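Local coordinates for secreted protein (Streptomyces lividans TK24, PDB 5LXZ) that is a copper metalloradical protein of the galactose oxidase-like AA5 family, probably a copper-radical oxidase, at residues F295-A300 and Y311-G317. The protein carries 1 engineered substitution. Sequence-based numbering, arbitrary orientation.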
# COMPACT_ATOMS: atom_id res chain seq x y z
N PHE A 295 4.95 13.71 0.51
CA PHE A 295 4.75 12.59 1.42
C PHE A 295 5.78 11.50 1.13
O PHE A 295 6.27 11.41 0.01
CB PHE A 295 3.36 11.96 1.21
CG PHE A 295 2.20 12.85 1.52
CD1 PHE A 295 1.64 13.66 0.54
CD2 PHE A 295 1.66 12.88 2.80
CE1 PHE A 295 0.59 14.48 0.83
CE2 PHE A 295 0.58 13.72 3.10
CZ PHE A 295 0.02 14.49 2.08
N PRO A 296 5.99 10.61 2.10
CA PRO A 296 6.71 9.39 1.81
C PRO A 296 5.95 8.51 0.84
O PRO A 296 4.82 8.85 0.50
CB PRO A 296 6.79 8.68 3.17
CG PRO A 296 5.74 9.32 3.99
CD PRO A 296 5.53 10.70 3.50
N THR A 297 6.52 7.39 0.46
CA THR A 297 5.88 6.50 -0.53
C THR A 297 4.72 5.74 0.06
O THR A 297 4.58 5.60 1.27
CB THR A 297 6.89 5.51 -1.11
OG1 THR A 297 7.33 4.61 -0.08
CG2 THR A 297 8.03 6.22 -1.77
N TYR A 298 3.84 5.26 -0.81
CA TYR A 298 2.58 4.62 -0.44
C TYR A 298 1.92 5.30 0.76
O TYR A 298 1.51 4.62 1.73
CB TYR A 298 2.72 3.11 -0.23
CG TYR A 298 2.97 2.31 -1.48
CD1 TYR A 298 2.18 2.46 -2.60
CD2 TYR A 298 4.00 1.36 -1.55
CE1 TYR A 298 2.39 1.72 -3.74
CE2 TYR A 298 4.23 0.63 -2.69
CZ TYR A 298 3.42 0.77 -3.78
OH TYR A 298 3.68 -0.01 -4.89
N PRO A 299 1.73 6.62 0.72
CA PRO A 299 1.01 7.26 1.81
C PRO A 299 -0.41 6.77 1.86
O PRO A 299 -1.07 6.66 0.85
CB PRO A 299 1.07 8.74 1.50
CG PRO A 299 1.19 8.75 -0.02
CD PRO A 299 2.01 7.56 -0.40
N ALA A 300 -0.92 6.45 3.04
CA ALA A 300 -2.29 5.98 3.16
C ALA A 300 -3.25 7.15 3.13
O ALA A 300 -3.43 7.82 4.14
CB ALA A 300 -2.44 5.18 4.44
N TYR A 311 -4.83 11.59 5.60
CA TYR A 311 -3.53 10.87 5.62
C TYR A 311 -3.40 10.29 6.98
O TYR A 311 -3.27 11.04 7.96
CB TYR A 311 -2.41 11.83 5.30
CG TYR A 311 -1.02 11.27 5.49
CD1 TYR A 311 -0.64 10.04 4.91
CD2 TYR A 311 -0.06 11.95 6.21
CE1 TYR A 311 0.65 9.54 5.06
CE2 TYR A 311 1.22 11.49 6.29
CZ TYR A 311 1.58 10.28 5.73
OH TYR A 311 2.85 9.77 5.77
N SER A 312 -3.30 8.97 7.06
CA SER A 312 -3.27 8.31 8.36
C SER A 312 -1.87 8.35 8.97
O SER A 312 -1.74 8.03 10.14
CB SER A 312 -3.71 6.86 8.25
OG SER A 312 -2.70 6.08 7.63
N GLY A 313 -0.86 8.69 8.19
CA GLY A 313 0.53 8.59 8.59
C GLY A 313 1.21 7.31 8.15
O GLY A 313 2.44 7.27 8.08
N ALA A 314 0.45 6.28 7.82
CA ALA A 314 1.04 5.00 7.38
C ALA A 314 1.64 5.19 6.01
O ALA A 314 1.08 5.92 5.17
CB ALA A 314 -0.01 3.90 7.34
N ASN A 315 2.80 4.58 5.78
CA ASN A 315 3.54 4.79 4.53
C ASN A 315 4.61 3.73 4.41
O ASN A 315 4.87 3.04 5.36
CB ASN A 315 4.21 6.18 4.52
CG ASN A 315 5.33 6.31 5.52
OD1 ASN A 315 6.47 6.06 5.20
ND2 ASN A 315 5.00 6.62 6.77
N ALA A 316 5.19 3.61 3.24
CA ALA A 316 6.21 2.58 2.95
C ALA A 316 7.63 3.13 3.03
O ALA A 316 8.59 2.40 2.75
CB ALA A 316 5.96 1.93 1.60
N GLY A 317 7.77 4.37 3.46
CA GLY A 317 9.06 4.99 3.70
C GLY A 317 9.60 5.82 2.56
O GLY A 317 8.88 6.18 1.63
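Phe295 turns its ring edge onto a face of Tyr311, a T-shaped pair with centroids 4.9 Å apart and planes at 73°. Phe295 CE2 comes within 3.6 Å of Tyr311 CD2. The backbone N of Gly313 lies over the opposite face of the tyrosine ring. Tyr311 has chi1 at 171°, CG trans to N, which brings the ring across to the Phe295 edge. Its OH lies against Pro296 CG and bonds to Gly324 O. Pro299 CB packs on Tyr311 CE1 at 3.7 Å. A leucine in place of Tyr311 would probably leave the Phe295 edge without its aromatic face and Gly324 O without its hydroxyl partner. Asn315 crosses Pro296 at about a right angle. The rotation of its amide is fixed by ND2 bonding to Gly313 O, 2.9 Å away and in the amide plane.

The backbones are joined by hydrogen bonds from Ala300 N to Ala314 O and from Ser312 N to Ala300 O. Farther along, Ala316 N gives a straight bond to Thr297 O (2.9 Å, 172°). Gly317 O accepts twice, from Thr297 N and, at 2.8 Å, from Thr297 OG1, which stands above its carbonyl plane. Ser312 OG accepts from Ala314 N in an ST turn and also bonds to the Thr354 hydroxyl.

Packing is tight around the buried Tyr311. The solvent side is at Ala316, partly exposed, whose CB touches Thr297 OG1 and the Tyr298 ring edge at CD2 (3.8 Å). The Tyr298 ring leads away, stacks on copper ligand Tyr248 and meets His548, another ligand. The segments continue the pairing past one end of hairpin 301-303/309-311 in a four-stranded Kelch blade, beside the copper site of this galactose oxidase-like beta-propeller.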